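Local coordinates for fucolectin-related protein (Streptococcus pneumoniae, PDB 2WMF) that hydrolyses host blood group carbohydrate antigens as a family 98 glycoside hydrolase, probably as part of fucose utilization by the bacterium, at residues T253-T258 / N437-K442; R265-E270 / C294-F299; E270-I275 / N483-K488; P464-V469 / D527-T532. One frame throughout, in Å; residues are numbered along the deposited sequence.

Interaction 1. Residues T253-T258 / N437-K442; sequences TNTFET and NANINK
Phe256 lies flat against Asn441, the ring and amide planes only 6° apart in a stack. Asn441 CB sits over the middle of the ring, 3.5 Å from the Phe256 centroid, and its CG continues across the same face to lie 3.6 Å from Phe256 CE2. With CG anti to the backbone N (chi1 -170°), the amide is carried over the ring. Thr255 CG2 covers the centre of the opposite face of the Phe256 ring, so the phenyl is a filling between a methyl and an amide. At the ring's edge stands the carbonyl carbon of Asn439, 3.6 Å from Phe256 CD1.

The Asn439 side chain points back at the other backbone: OD1 accepts from Phe256 N at 2.7 Å, with an N-H...O angle of 156° and the donor tilted out of the carbonyl plane. Its ND2 donates to a water that also meets Thr253 N, Asn254 O and Glu257 O. A second water joins Phe256 O to Asn439 O.

Residues Asn254 to Glu257 form a type II beta turn, closed by Glu257 N to Asn254 O at 2.9 Å, with Phe256 third and at positive phi. The turn comes from the barrel portion of the chain and meets a loop of the C-terminal beta-sheet portion: a water-bridged surface junction between the two, built on a type II turn whose third residue donates its N-H to an asparagine side chain.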
# COMPACT_ATOMS: atom_id res chain seq x y z
N THR A 253 -13.67 15.62 1.79
CA THR A 253 -14.70 15.28 2.78
C THR A 253 -15.52 14.07 2.32
O THR A 253 -14.94 13.05 1.95
CB THR A 253 -15.51 16.54 3.16
OG1 THR A 253 -16.06 17.12 1.98
CG2 THR A 253 -14.61 17.51 3.89
N ASN A 254 -16.84 14.18 2.23
CA ASN A 254 -17.64 13.08 1.66
C ASN A 254 -17.23 12.81 0.22
O ASN A 254 -16.77 13.72 -0.49
CB ASN A 254 -19.12 13.44 1.74
CG ASN A 254 -20.03 12.24 1.60
OD1 ASN A 254 -19.57 11.10 1.51
ND2 ASN A 254 -21.33 12.50 1.56
N THR A 255 -17.40 11.59 -0.26
CA THR A 255 -16.95 11.26 -1.61
C THR A 255 -17.55 12.25 -2.64
O THR A 255 -18.77 12.45 -2.69
CB THR A 255 -17.34 9.82 -2.01
OG1 THR A 255 -17.26 9.00 -0.84
CG2 THR A 255 -16.42 9.27 -3.12
N PHE A 256 -16.65 12.81 -3.46
CA PHE A 256 -16.95 13.77 -4.53
C PHE A 256 -17.38 15.19 -4.09
O PHE A 256 -17.61 16.07 -4.92
CB PHE A 256 -17.99 13.22 -5.49
CG PHE A 256 -17.74 11.78 -5.94
CD1 PHE A 256 -16.53 11.46 -6.55
CD2 PHE A 256 -18.71 10.81 -5.82
CE1 PHE A 256 -16.26 10.18 -6.95
CE2 PHE A 256 -18.47 9.52 -6.27
CZ PHE A 256 -17.24 9.20 -6.85
N GLU A 257 -17.48 15.40 -2.79
CA GLU A 257 -18.01 16.65 -2.23
C GLU A 257 -16.97 17.76 -2.26
O GLU A 257 -15.77 17.54 -2.03
CB GLU A 257 -18.50 16.40 -0.80
CG GLU A 257 -19.07 17.60 -0.05
CD GLU A 257 -19.47 17.18 1.35
OE1 GLU A 257 -18.61 16.74 2.17
OE2 GLU A 257 -20.67 17.31 1.64
N THR A 258 -17.44 18.97 -2.54
CA THR A 258 -16.61 20.19 -2.43
C THR A 258 -17.30 21.19 -1.49
O THR A 258 -18.51 21.09 -1.22
CB THR A 258 -16.36 20.87 -3.78
OG1 THR A 258 -17.61 21.36 -4.29
CG2 THR A 258 -15.72 19.92 -4.80
N ASN A 437 -9.66 7.89 -11.27
CA ASN A 437 -10.26 9.11 -10.69
C ASN A 437 -10.45 9.01 -9.16
O ASN A 437 -11.32 8.26 -8.68
CB ASN A 437 -11.60 9.38 -11.37
CG ASN A 437 -11.46 9.83 -12.80
OD1 ASN A 437 -10.47 10.45 -13.20
ND2 ASN A 437 -12.48 9.49 -13.62
N ALA A 438 -9.63 9.75 -8.40
CA ALA A 438 -9.67 9.64 -6.93
C ALA A 438 -10.94 10.25 -6.35
O ALA A 438 -11.54 9.69 -5.41
CB ALA A 438 -8.41 10.30 -6.27
N ASN A 439 -11.33 11.43 -6.86
CA ASN A 439 -12.47 12.13 -6.20
C ASN A 439 -13.33 12.94 -7.18
O ASN A 439 -13.91 13.96 -6.80
CB ASN A 439 -11.95 13.03 -5.10
CG ASN A 439 -13.02 13.32 -4.00
OD1 ASN A 439 -13.95 12.51 -3.74
ND2 ASN A 439 -12.89 14.49 -3.34
N ILE A 440 -13.44 12.42 -8.40
CA ILE A 440 -14.27 12.95 -9.48
C ILE A 440 -15.13 11.78 -9.97
O ILE A 440 -14.58 10.72 -10.25
CB ILE A 440 -13.40 13.50 -10.59
CG1 ILE A 440 -12.78 14.81 -10.13
CG2 ILE A 440 -14.23 13.62 -11.87
CD1 ILE A 440 -13.68 16.00 -10.25
N ASN A 441 -16.43 11.98 -10.11
CA ASN A 441 -17.34 10.92 -10.37
C ASN A 441 -17.57 10.69 -11.86
O ASN A 441 -18.61 11.05 -12.42
CB ASN A 441 -18.68 11.17 -9.63
CG ASN A 441 -19.59 9.95 -9.67
OD1 ASN A 441 -19.15 8.85 -10.04
ND2 ASN A 441 -20.84 10.14 -9.25
N LYS A 442 -16.58 10.06 -12.51
CA LYS A 442 -16.58 9.84 -13.96
C LYS A 442 -16.05 8.44 -14.27
O LYS A 442 -15.06 8.02 -13.69
CB LYS A 442 -15.76 10.89 -14.72
CG LYS A 442 -16.36 12.31 -14.65
CD LYS A 442 -17.62 12.51 -15.51
CE LYS A 442 -18.42 13.73 -15.05
NZ LYS A 442 -19.70 13.86 -15.85
O HOH W 1 -14.51 15.39 -0.98
O HOH W 2 -16.04 16.03 -7.35

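Interaction 2. Residues R265-E270 / C294-F299; sequences RSYASE and CAAYTF
Tyr267 is overlapped on one face by Cys294, whose SG hangs 3.6 Å from the ring centroid and only 13° off the normal. Cys294 CB rests over the same face, nearer the CG end of the ring, which makes this a sulfur-aromatic contact backed by a CH-pi one. Ala296 CB, two residues further on, approaches obliquely, 4.1 Å from Tyr267 CE1.

A second aromatic, Tyr297, reaches back across the contact with CG anti to its backbone N (chi1 -179°), which lays its ring under the backbone of residues 267-270. Ala268 CA stands over the face, 3.7 Å from the Tyr297 centroid, while Ala268 O lies toward the rim at 3.3 Å from CE1. Ala268 CB adds a methyl contact of 3.8 Å with Tyr297 CD1. At the far end the hydroxyl donates to Glu270 O at 2.6 Å, near the ring plane but tilted 31° from the plane of that carbonyl.

The contacts of both tyrosines involve the short helix 295-298 and its N-cap, directly after the last strand of the eight-stranded parallel barrel. Cys294, preceded by a cis peptide bond, is that N-cap residue, and its carbonyl accepts from Tyr297 N and Thr298 N on opposite faces.

All the touching residues are buried. Tyr267 OH is hydrogen-bonded to Glu508 OE2, and Tyr297 spends its proton on Glu270 O, a carbonyl just ahead of helix 272-283. Apolar faces thus carry the packing, while each phenol oxygen has a defined polar partner that fixes where its ring ends.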
# COMPACT_ATOMS: atom_id res chain seq x y z
N ARG A 265 -13.19 13.28 10.30
CA ARG A 265 -14.00 12.41 9.47
C ARG A 265 -13.36 12.18 8.07
O ARG A 265 -13.64 11.19 7.39
CB ARG A 265 -15.41 12.96 9.40
CG ARG A 265 -16.13 12.85 10.70
CD ARG A 265 -17.51 13.45 10.66
NE ARG A 265 -17.44 14.91 10.66
CZ ARG A 265 -18.48 15.72 10.92
NH1 ARG A 265 -19.68 15.21 11.10
NH2 ARG A 265 -18.31 17.03 10.95
N SER A 266 -12.53 13.12 7.64
CA SER A 266 -11.79 12.99 6.38
C SER A 266 -10.91 11.75 6.35
O SER A 266 -10.77 11.09 5.30
CB SER A 266 -10.99 14.27 6.07
OG SER A 266 -11.83 15.43 6.00
N TYR A 267 -10.31 11.38 7.48
CA TYR A 267 -9.46 10.18 7.43
C TYR A 267 -10.27 8.88 7.37
O TYR A 267 -9.71 7.79 7.16
CB TYR A 267 -8.41 10.14 8.54
CG TYR A 267 -8.85 9.99 9.98
CD1 TYR A 267 -9.69 8.96 10.40
CD2 TYR A 267 -8.28 10.82 10.99
CE1 TYR A 267 -10.04 8.81 11.77
CE2 TYR A 267 -8.61 10.66 12.35
CZ TYR A 267 -9.48 9.67 12.74
OH TYR A 267 -9.75 9.50 14.10
N ALA A 268 -11.60 9.00 7.55
CA ALA A 268 -12.53 7.89 7.42
C ALA A 268 -13.34 7.95 6.12
O ALA A 268 -14.37 7.28 5.98
CB ALA A 268 -13.45 7.80 8.70
N SER A 269 -12.82 8.72 5.15
CA SER A 269 -13.52 8.99 3.92
C SER A 269 -12.83 8.58 2.60
O SER A 269 -13.42 8.67 1.54
CB SER A 269 -13.96 10.46 3.87
OG SER A 269 -14.86 10.76 4.94
N GLU A 270 -11.59 8.11 2.66
CA GLU A 270 -10.96 7.56 1.44
C GLU A 270 -11.72 6.27 1.08
O GLU A 270 -11.84 5.37 1.94
CB GLU A 270 -9.49 7.24 1.67
CG GLU A 270 -8.87 6.62 0.41
CD GLU A 270 -7.36 6.43 0.40
OE1 GLU A 270 -6.66 7.06 1.19
OE2 GLU A 270 -6.91 5.63 -0.50
N CYS A 294 -5.45 5.83 8.75
CA CYS A 294 -5.65 5.87 10.21
C CYS A 294 -6.52 4.68 10.68
O CYS A 294 -7.63 4.46 10.16
CB CYS A 294 -6.39 7.15 10.57
SG CYS A 294 -6.85 7.28 12.33
N ALA A 295 -5.99 3.94 11.67
CA ALA A 295 -6.51 2.65 12.13
C ALA A 295 -7.93 2.69 12.64
O ALA A 295 -8.62 1.68 12.61
CB ALA A 295 -5.58 2.08 13.22
N ALA A 296 -8.40 3.88 13.05
CA ALA A 296 -9.80 4.01 13.41
C ALA A 296 -10.72 3.70 12.25
O ALA A 296 -11.87 3.24 12.46
CB ALA A 296 -10.15 5.40 14.03
N TYR A 297 -10.25 4.02 11.04
CA TYR A 297 -10.94 3.67 9.81
C TYR A 297 -10.44 2.38 9.18
O TYR A 297 -11.23 1.55 8.77
CB TYR A 297 -10.75 4.79 8.79
CG TYR A 297 -11.44 4.57 7.45
CD1 TYR A 297 -12.78 4.25 7.37
CD2 TYR A 297 -10.73 4.74 6.25
CE1 TYR A 297 -13.41 4.13 6.17
CE2 TYR A 297 -11.36 4.62 5.04
CZ TYR A 297 -12.69 4.30 4.97
OH TYR A 297 -13.35 4.17 3.75
N THR A 298 -9.13 2.24 9.13
CA THR A 298 -8.49 1.16 8.34
C THR A 298 -8.36 -0.18 9.10
O THR A 298 -7.98 -1.17 8.47
CB THR A 298 -7.10 1.59 7.79
OG1 THR A 298 -6.24 2.02 8.85
CG2 THR A 298 -7.20 2.75 6.79
N PHE A 299 -8.61 -0.21 10.40
CA PHE A 299 -8.44 -1.45 11.17
C PHE A 299 -9.60 -1.78 12.08
O PHE A 299 -10.38 -2.66 11.77
CB PHE A 299 -7.09 -1.44 11.91
CG PHE A 299 -6.78 -2.72 12.67
CD1 PHE A 299 -7.13 -3.99 12.15
CD2 PHE A 299 -6.11 -2.65 13.88
CE1 PHE A 299 -6.84 -5.15 12.85
CE2 PHE A 299 -5.81 -3.80 14.59
CZ PHE A 299 -6.18 -5.06 14.07

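Interaction 3. Residues E270-I275 / N483-K488; sequences EPESMI and NYRTDK
Glu272 brings its carboxylate to donors supplied by Thr486 and Lys488. OE1 forms a salt bridge with Lys488 NZ at 2.9 Å and also accepts from Thr486 N at 3.1 Å, the two donors arriving from opposite faces of the carboxylate plane. On OE2 the syn lone pair takes the hydroxyl of Thr486, OG1 to OE2 being 2.7 Å; Tyr519 OH is a further partner of this oxygen. A bend at chi2 (88°) turns the glutamate across the threonine. Lys488, itself bent at chi2 and chi4, reaches in to meet it, and its NZ donates to Thr486 O at 2.8 Å besides.

Next to this cluster the backbones join directly: Ser273 N donates to Tyr484 O at 3.0 Å, its N-H bent to 138°. Ser273 OG, which also lies near Tyr484 O, is hydrogen-bonded to His465 O.

Apolar atoms fill the remainder. Glu272 CB touches the edge of the Tyr484 ring, 3.7 Å from CD2. Pro271 and Arg485 run alongside each other, with Pro271 CB 3.8 Å from Arg485 CD.

Pro271 is the N-cap residue of helix 272-283, so the carboxylate sits on its first turn, where the N-terminal end of the helix may add to the stabilisation of negative charge. Both carboxylate oxygens of the buried Glu272 thus have named donors, a lysine, hydroxyls and a backbone N-H, which together fix the position and rotation of the group.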
# COMPACT_ATOMS: atom_id res chain seq x y z
N GLU A 270 -11.59 8.11 2.66
CA GLU A 270 -10.96 7.56 1.44
C GLU A 270 -11.72 6.27 1.08
O GLU A 270 -11.84 5.37 1.94
CB GLU A 270 -9.49 7.24 1.67
CG GLU A 270 -8.87 6.62 0.41
CD GLU A 270 -7.36 6.43 0.40
OE1 GLU A 270 -6.66 7.06 1.19
OE2 GLU A 270 -6.91 5.63 -0.50
N PRO A 271 -12.23 6.16 -0.15
CA PRO A 271 -12.99 4.95 -0.51
C PRO A 271 -12.23 3.65 -0.18
O PRO A 271 -11.02 3.54 -0.40
CB PRO A 271 -13.23 5.12 -2.00
CG PRO A 271 -13.27 6.58 -2.18
CD PRO A 271 -12.22 7.13 -1.26
N GLU A 272 -12.97 2.71 0.38
CA GLU A 272 -12.40 1.40 0.79
C GLU A 272 -11.63 0.71 -0.34
O GLU A 272 -10.50 0.25 -0.16
CB GLU A 272 -13.49 0.47 1.34
CG GLU A 272 -14.09 0.94 2.69
CD GLU A 272 -15.25 1.90 2.64
OE1 GLU A 272 -15.46 2.61 1.60
OE2 GLU A 272 -15.97 1.93 3.69
N SER A 273 -12.25 0.63 -1.50
CA SER A 273 -11.59 -0.02 -2.64
C SER A 273 -10.37 0.77 -3.11
O SER A 273 -9.43 0.21 -3.69
CB SER A 273 -12.56 -0.18 -3.80
OG SER A 273 -13.10 1.08 -4.10
N MET A 274 -10.35 2.07 -2.85
CA MET A 274 -9.18 2.86 -3.24
C MET A 274 -7.95 2.53 -2.36
O MET A 274 -6.80 2.62 -2.83
CB MET A 274 -9.46 4.36 -3.22
CG MET A 274 -8.27 5.25 -3.62
SD MET A 274 -8.79 7.00 -3.67
CE MET A 274 -7.17 7.77 -3.62
N ILE A 275 -8.19 2.18 -1.10
CA ILE A 275 -7.11 1.66 -0.23
C ILE A 275 -6.44 0.42 -0.92
O ILE A 275 -5.20 0.31 -1.04
CB ILE A 275 -7.62 1.27 1.14
CG1 ILE A 275 -8.17 2.48 1.90
CG2 ILE A 275 -6.48 0.68 2.00
CD1 ILE A 275 -9.04 2.07 3.08
N ASN A 483 -15.52 -3.08 -6.15
CA ASN A 483 -15.78 -1.66 -6.10
C ASN A 483 -16.27 -1.17 -4.74
O ASN A 483 -16.93 -0.12 -4.65
CB ASN A 483 -16.78 -1.28 -7.23
CG ASN A 483 -18.18 -1.80 -6.96
OD1 ASN A 483 -18.43 -2.52 -5.97
ND2 ASN A 483 -19.10 -1.43 -7.83
N TYR A 484 -15.92 -1.87 -3.67
CA TYR A 484 -16.56 -1.62 -2.35
C TYR A 484 -16.33 -0.16 -1.92
O TYR A 484 -15.18 0.31 -1.85
CB TYR A 484 -15.99 -2.55 -1.27
CG TYR A 484 -16.82 -2.51 0.03
CD1 TYR A 484 -18.13 -2.94 0.05
CD2 TYR A 484 -16.29 -2.00 1.20
CE1 TYR A 484 -18.89 -2.86 1.17
CE2 TYR A 484 -17.06 -1.93 2.37
CZ TYR A 484 -18.35 -2.39 2.36
OH TYR A 484 -19.14 -2.32 3.49
N ARG A 485 -17.42 0.58 -1.70
CA ARG A 485 -17.32 1.93 -1.17
C ARG A 485 -18.60 2.18 -0.40
O ARG A 485 -19.66 2.22 -1.01
CB ARG A 485 -17.15 2.97 -2.29
CG ARG A 485 -16.97 4.40 -1.73
CD ARG A 485 -16.93 5.46 -2.80
NE ARG A 485 -18.26 5.73 -3.33
CZ ARG A 485 -18.59 5.79 -4.61
NH1 ARG A 485 -17.66 5.68 -5.56
NH2 ARG A 485 -19.87 5.99 -4.94
N THR A 486 -18.48 2.39 0.90
CA THR A 486 -19.65 2.72 1.72
C THR A 486 -20.00 4.21 1.53
O THR A 486 -19.10 5.03 1.28
CB THR A 486 -19.40 2.42 3.22
OG1 THR A 486 -18.34 3.27 3.72
CG2 THR A 486 -19.10 0.95 3.43
N ASP A 487 -21.27 4.56 1.69
CA ASP A 487 -21.71 5.95 1.69
C ASP A 487 -21.31 6.61 3.02
O ASP A 487 -21.70 6.14 4.11
CB ASP A 487 -23.23 5.99 1.50
CG ASP A 487 -23.80 7.39 1.49
OD1 ASP A 487 -23.01 8.35 1.35
OD2 ASP A 487 -25.04 7.49 1.59
N LYS A 488 -20.51 7.68 2.94
CA LYS A 488 -19.99 8.37 4.12
C LYS A 488 -20.91 9.52 4.56
O LYS A 488 -20.57 10.28 5.47
CB LYS A 488 -18.60 8.95 3.84
CG LYS A 488 -17.53 7.94 3.24
CD LYS A 488 -17.37 6.74 4.15
CE LYS A 488 -16.30 5.77 3.67
NZ LYS A 488 -16.50 5.26 2.28

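Interaction 4. Residues P464-V469 / D527-T532; sequences PHTYAV and DFRTTT
Arg529 NH1 is held among backbone carbonyls. It donates to Pro464 O at 2.9 Å and to Asn483 O, which belongs to the loop after strand 477-482; His465 O stands close as well, 3.1 Å from the same nitrogen. The Pro464 bond lies in the carbonyl plane with a C=O...N angle of 156°, but the oxygen is 22° out of the guanidinium plane, so the group is slightly twisted off its acceptor. A bend at chi3 (-57°) swings the guanidinium over to these carbonyls, and NE completes the grip through Thr463 OG1.

Arg529 opens strand 529-536 of one six-stranded antiparallel sheet, whereas residues 464-466 lead into strand 467-472 of another. The contact therefore spans two layers of the beta-sheet portion rather than pairing neighbouring strands: Thr466 CA and Thr531 CA are 8.2 Å apart, and side chains bridge the interval.

The side chains of Thr466 and Thr531 pass antiparallel to one another. The branch that touches is the methyl of Thr466, CG2 lying 3.7 Å from Thr531 OG1. Thr466 OG1 takes another course, to Thr463 O.

His465 contributes to the contact mainly through its backbone and CB. The latter comes within 3.9 Å of Arg529 NH1, while the imidazole has one face against Pro464 CB and both ring nitrogens engaged, NE2 with Ala438 O and ND1 with Arg485 NH1. His465 O accepts from Ser273 OG at the start of helix 272-283.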
# COMPACT_ATOMS: atom_id res chain seq x y z
N PRO A 464 -15.84 5.07 -10.74
CA PRO A 464 -14.79 5.34 -9.79
C PRO A 464 -14.70 4.34 -8.63
O PRO A 464 -15.71 3.81 -8.18
CB PRO A 464 -15.10 6.75 -9.29
CG PRO A 464 -15.81 7.43 -10.47
CD PRO A 464 -16.64 6.29 -11.06
N HIS A 465 -13.48 4.11 -8.15
CA HIS A 465 -13.23 3.24 -6.99
C HIS A 465 -13.65 1.79 -7.32
O HIS A 465 -14.27 1.08 -6.51
CB HIS A 465 -13.87 3.80 -5.72
CG HIS A 465 -13.66 5.27 -5.60
ND1 HIS A 465 -14.71 6.16 -5.45
CD2 HIS A 465 -12.53 6.00 -5.68
CE1 HIS A 465 -14.21 7.39 -5.41
NE2 HIS A 465 -12.90 7.32 -5.57
N THR A 466 -13.28 1.40 -8.54
CA THR A 466 -13.43 0.03 -9.03
C THR A 466 -12.07 -0.46 -9.51
O THR A 466 -11.43 0.23 -10.31
CB THR A 466 -14.46 -0.10 -10.21
OG1 THR A 466 -15.69 0.48 -9.81
CG2 THR A 466 -14.70 -1.58 -10.56
N TYR A 467 -11.67 -1.65 -9.05
CA TYR A 467 -10.52 -2.33 -9.59
C TYR A 467 -10.93 -3.73 -10.10
O TYR A 467 -11.99 -4.28 -9.74
CB TYR A 467 -9.33 -2.36 -8.63
CG TYR A 467 -9.43 -3.34 -7.45
CD1 TYR A 467 -9.14 -4.70 -7.61
CD2 TYR A 467 -9.82 -2.93 -6.18
CE1 TYR A 467 -9.20 -5.60 -6.53
CE2 TYR A 467 -9.86 -3.81 -5.09
CZ TYR A 467 -9.55 -5.16 -5.26
OH TYR A 467 -9.58 -6.03 -4.17
N ALA A 468 -10.06 -4.24 -10.98
CA ALA A 468 -10.26 -5.57 -11.57
C ALA A 468 -8.92 -6.23 -11.78
O ALA A 468 -7.90 -5.55 -12.03
CB ALA A 468 -11.04 -5.46 -12.90
N VAL A 469 -8.94 -7.57 -11.70
CA VAL A 469 -7.79 -8.37 -12.07
C VAL A 469 -8.30 -9.46 -12.99
O VAL A 469 -9.25 -10.18 -12.65
CB VAL A 469 -7.06 -9.02 -10.87
CG1 VAL A 469 -5.74 -9.72 -11.34
CG2 VAL A 469 -6.76 -8.00 -9.76
N ASP A 527 -26.04 0.81 -2.11
CA ASP A 527 -26.09 1.52 -3.39
C ASP A 527 -25.14 0.75 -4.33
O ASP A 527 -23.93 0.78 -4.12
CB ASP A 527 -25.61 2.96 -3.29
CG ASP A 527 -26.44 3.85 -2.35
OD1 ASP A 527 -27.65 3.77 -2.32
OD2 ASP A 527 -25.84 4.73 -1.70
N PHE A 528 -25.68 0.09 -5.34
CA PHE A 528 -24.86 -0.66 -6.29
C PHE A 528 -24.44 0.25 -7.46
O PHE A 528 -25.15 1.18 -7.83
CB PHE A 528 -25.58 -1.88 -6.85
CG PHE A 528 -25.92 -2.95 -5.84
CD1 PHE A 528 -25.49 -2.91 -4.52
CD2 PHE A 528 -26.65 -4.09 -6.27
CE1 PHE A 528 -25.84 -3.92 -3.61
CE2 PHE A 528 -26.96 -5.12 -5.38
CZ PHE A 528 -26.54 -5.05 -4.05
N ARG A 529 -23.31 -0.08 -8.07
CA ARG A 529 -22.77 0.62 -9.24
C ARG A 529 -22.44 -0.48 -10.26
O ARG A 529 -22.10 -1.59 -9.89
CB ARG A 529 -21.46 1.40 -8.89
CG ARG A 529 -21.61 2.25 -7.66
CD ARG A 529 -20.51 3.27 -7.51
NE ARG A 529 -19.12 2.82 -7.46
CZ ARG A 529 -18.52 2.22 -6.42
NH1 ARG A 529 -17.22 1.99 -6.46
NH2 ARG A 529 -19.21 1.80 -5.36
N THR A 530 -22.47 -0.14 -11.54
CA THR A 530 -22.37 -1.12 -12.60
C THR A 530 -20.97 -1.18 -13.26
O THR A 530 -20.40 -0.15 -13.68
CB THR A 530 -23.39 -0.82 -13.71
OG1 THR A 530 -24.70 -0.81 -13.13
CG2 THR A 530 -23.32 -1.92 -14.79
N THR A 531 -20.42 -2.39 -13.34
CA THR A 531 -19.22 -2.71 -14.07
C THR A 531 -19.68 -3.58 -15.22
O THR A 531 -20.36 -4.56 -15.00
CB THR A 531 -18.21 -3.51 -13.22
OG1 THR A 531 -17.87 -2.77 -12.05
CG2 THR A 531 -16.95 -3.82 -14.03
N THR A 532 -19.33 -3.17 -16.44
CA THR A 532 -19.76 -3.92 -17.64
C THR A 532 -18.51 -4.57 -18.23
O THR A 532 -17.50 -3.87 -18.53
CB THR A 532 -20.41 -2.99 -18.67
OG1 THR A 532 -21.51 -2.29 -18.05
CG2 THR A 532 -20.88 -3.81 -19.89

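Overall arrangement
From the N terminus, residues 253-258 open interaction 1, whose loop runs to 437-442. Within it lies interaction 2, a short loop from 265-270 to 294-299 that stays inside the barrel portion. Interaction 3 starts on the shared Glu270 before interaction 2 has closed and ends at 483-488, after interaction 1 has closed, so it crosses both. It also crosses interaction 4, which opens at 464-469 and closes at 527-532 between two antiparallel sheets. Interactions 1 and 3 tie the barrel to the C-terminal beta-sheet portion. Interaction 3 touches all the others; interactions 2 and 4 stay about 7 Å apart at their nearest atoms.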